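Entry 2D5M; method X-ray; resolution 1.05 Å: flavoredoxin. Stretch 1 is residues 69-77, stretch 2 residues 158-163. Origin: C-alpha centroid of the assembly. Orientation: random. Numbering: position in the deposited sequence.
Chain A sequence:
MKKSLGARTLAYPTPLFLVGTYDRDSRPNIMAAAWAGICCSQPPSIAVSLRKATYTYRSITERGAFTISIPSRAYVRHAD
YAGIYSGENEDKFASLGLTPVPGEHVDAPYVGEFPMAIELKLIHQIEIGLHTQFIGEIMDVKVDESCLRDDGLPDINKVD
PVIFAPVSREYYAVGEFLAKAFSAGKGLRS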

# COMPACT_ATOMS: atom_id res chain seq x y z
N SER A 69 -13.73 0.53 2.16
CA SER A 69 -14.40 0.03 0.97
C SER A 69 -13.49 0.26 -0.22
O SER A 69 -12.89 1.33 -0.37
CB SER A 69 -15.74 0.74 0.77
OG SER A 69 -16.61 0.58 1.85
N ILE A 70 -13.36 -0.76 -1.08
CA ILE A 70 -12.42 -0.72 -2.19
C ILE A 70 -13.22 -0.48 -3.48
O ILE A 70 -14.03 -1.32 -3.84
CB ILE A 70 -11.59 -1.99 -2.22
CG1 ILE A 70 -10.76 -2.08 -0.93
CG2 ILE A 70 -10.71 -2.06 -3.45
CD1 ILE A 70 -9.75 -3.09 -0.73
N PRO A 71 -13.01 0.67 -4.13
CA PRO A 71 -13.82 0.96 -5.34
C PRO A 71 -13.30 0.09 -6.51
O PRO A 71 -12.10 -0.16 -6.65
CB PRO A 71 -13.54 2.41 -5.64
CG PRO A 71 -12.18 2.63 -5.05
CD PRO A 71 -12.08 1.74 -3.81
N SER A 72 -14.19 -0.26 -7.40
CA SER A 72 -13.93 -0.77 -8.73
C SER A 72 -13.83 0.43 -9.66
O SER A 72 -14.15 1.58 -9.30
CB SER A 72 -14.97 -1.72 -9.22
OG SER A 72 -16.21 -1.09 -9.21
N ARG A 73 -13.37 0.18 -10.89
CA ARG A 73 -13.12 1.31 -11.77
C ARG A 73 -14.38 2.11 -12.05
O ARG A 73 -14.27 3.31 -12.31
CB ARG A 73 -12.49 0.82 -13.08
CG ARG A 73 -13.48 0.27 -14.10
CD ARG A 73 -12.76 -0.16 -15.37
NE ARG A 73 -11.84 -1.22 -15.14
CZ ARG A 73 -10.85 -1.62 -15.95
NH1 ARG A 73 -10.64 -0.98 -17.09
NH2 ARG A 73 -10.10 -2.66 -15.56
N ALA A 74 -15.57 1.50 -12.01
CA ALA A 74 -16.78 2.29 -12.25
C ALA A 74 -17.01 3.41 -11.26
O ALA A 74 -17.79 4.33 -11.53
CB ALA A 74 -17.98 1.31 -12.23
N TYR A 75 -16.38 3.30 -10.09
CA TYR A 75 -16.59 4.23 -9.00
C TYR A 75 -15.34 5.11 -8.76
O TYR A 75 -15.24 5.72 -7.68
CB TYR A 75 -17.00 3.48 -7.72
CG TYR A 75 -18.34 2.82 -7.92
CD1 TYR A 75 -19.51 3.61 -7.89
CD2 TYR A 75 -18.46 1.46 -8.18
CE1 TYR A 75 -20.75 3.02 -8.07
CE2 TYR A 75 -19.72 0.92 -8.37
CZ TYR A 75 -20.82 1.69 -8.33
OH TYR A 75 -22.09 1.14 -8.52
N VAL A 76 -14.46 5.20 -9.72
CA VAL A 76 -13.27 6.02 -9.56
C VAL A 76 -13.64 7.51 -9.36
O VAL A 76 -13.02 8.17 -8.52
CB VAL A 76 -12.27 5.83 -10.73
CG1 VAL A 76 -12.78 6.36 -12.06
CG2 VAL A 76 -10.92 6.47 -10.35
N ARG A 77 -14.65 8.03 -10.07
CA ARG A 77 -15.00 9.42 -9.88
C ARG A 77 -15.59 9.66 -8.49
O ARG A 77 -15.33 10.67 -7.83
CB ARG A 77 -15.99 9.86 -10.96
CG ARG A 77 -15.40 9.81 -12.39
CD ARG A 77 -16.34 10.36 -13.43
NE ARG A 77 -16.33 11.82 -13.35
CZ ARG A 77 -17.07 12.68 -14.03
NH1 ARG A 77 -17.95 12.30 -14.93
NH2 ARG A 77 -16.93 13.99 -13.81
N LYS A 158 -11.81 -9.32 -11.05
CA LYS A 158 -13.24 -9.11 -10.91
C LYS A 158 -13.53 -8.02 -9.90
O LYS A 158 -14.41 -7.15 -10.13
CB LYS A 158 -13.95 -10.41 -10.51
CG LYS A 158 -13.92 -11.43 -11.66
CD LYS A 158 -14.53 -12.75 -11.23
CE LYS A 158 -14.88 -13.68 -12.38
NZ LYS A 158 -15.77 -14.77 -11.83
N VAL A 159 -12.81 -8.01 -8.77
CA VAL A 159 -12.90 -6.88 -7.84
C VAL A 159 -12.60 -5.57 -8.57
O VAL A 159 -13.29 -4.54 -8.42
CB VAL A 159 -12.00 -7.08 -6.62
CG1 VAL A 159 -12.00 -5.86 -5.73
CG2 VAL A 159 -12.45 -8.30 -5.83
N ASP A 160 -11.53 -5.61 -9.35
CA ASP A 160 -11.12 -4.51 -10.20
C ASP A 160 -10.82 -3.24 -9.42
O ASP A 160 -11.32 -2.15 -9.73
CB ASP A 160 -12.22 -4.25 -11.26
CG ASP A 160 -11.78 -3.33 -12.34
OD1 ASP A 160 -12.61 -2.48 -12.78
OD2 ASP A 160 -10.62 -3.46 -12.80
N PRO A 161 -9.95 -3.34 -8.43
CA PRO A 161 -9.66 -2.19 -7.55
C PRO A 161 -8.84 -1.10 -8.23
O PRO A 161 -8.12 -1.32 -9.20
CB PRO A 161 -8.81 -2.84 -6.44
CG PRO A 161 -8.07 -3.93 -7.14
CD PRO A 161 -9.05 -4.49 -8.14
N VAL A 162 -8.96 0.11 -7.70
CA VAL A 162 -8.22 1.25 -8.22
C VAL A 162 -6.89 1.38 -7.51
O VAL A 162 -6.78 1.24 -6.29
CB VAL A 162 -9.04 2.53 -8.07
CG1 VAL A 162 -8.33 3.78 -8.52
CG2 VAL A 162 -10.39 2.47 -8.77
N ILE A 163 -5.88 1.73 -8.27
CA ILE A 163 -4.56 2.05 -7.84
C ILE A 163 -4.32 3.56 -7.94
O ILE A 163 -4.66 4.14 -8.97
CB ILE A 163 -3.43 1.34 -8.68
CG1 ILE A 163 -3.59 -0.18 -8.58
CG2 ILE A 163 -2.05 1.73 -8.37
CD1 ILE A 163 -2.89 -0.81 -9.76

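The two stretches belong to one chain and are far apart in sequence, yet they run close together where each changes its backbone state. The first comes out of a strand that includes S69, passes through P71 and S72 and turns through a short 3-10 segment at R73 and A74 before entering a helix. The second leaves a helix after V159, turns at D160 and heads into a strand that includes I163. The backbones come nearest at S72 and P161, whose CA atoms lie about 4.7 Å apart.

Two prolines sit in this narrow place, and a proline nitrogen within a chain carries no hydrogen to donate. Conventional backbone bonding here is thin. V162 N donates to P71 O at 3.3 Å, but the N-H...O angle of 132° makes the bond weak. Carbon donors add to it. P161 CA approaches the same P71 O at 3.3 Å, so this one carbonyl receives both a weak N-H bond and a CA-H...O contact. In the reverse sense, S72 CA lies 3.1 Å from D160 O, again with its hydrogen directed well at the oxygen. An alpha hydrogen is slightly acidic because its carbon lies between an amide nitrogen and a carbonyl, and such contacts give close backbones some polar complementarity.

The strongest pairing is the salt bridge between R73 and D160. R73 NE donates to D160 OD1 at 2.8 Å, and R73 NH2 donates to D160 OD2 at 2.9 Å, with angles of 164° and 163°. Two nearly straight bonds between two planar, oppositely charged groups form the classic bidentate arrangement, in which OD1 lies at the edge of the guanidinium, near its plane. OD1 also accepts a weak bond from the backbone, R73 N to D160 OD1 at 3.4 Å, so it serves main chain and side chain of the same arginine. The remaining terminal nitrogen, R73 NH1, is satisfied elsewhere in the structure. Arginine suits this place because its several N-H groups can engage both carboxylate oxygens and still leave one nitrogen for another partner. D160 is the first residue to leave the helix, with positive phi; its CA-to-CB bond points toward the first stretch, and its t rotamer accompanies a carboxylate placed squarely against the arginine.

The turn in the first stretch supplies bonds of its own. Y75 N donates to S72 O at 2.9 Å and V76 N to R73 O at 3.2 Å, so these carbonyls find local partners as the chain approaches the helix.

Beside the salt bridge lies a set of apolar contacts. I70 CG2 meets P161 CB at 3.6 Å, P71 CG meets V162 CG2 at 4.1 Å, and V76 CG2 meets V162 CG1 at 4.2 Å. V162 CG2 also lies 4.3 Å from V76 CG2, so the beta-branched side chain, pointing toward the other stretch, fills the space between P71 and V76. All five residues are buried, and none has a polar side-chain atom that would need a partner there.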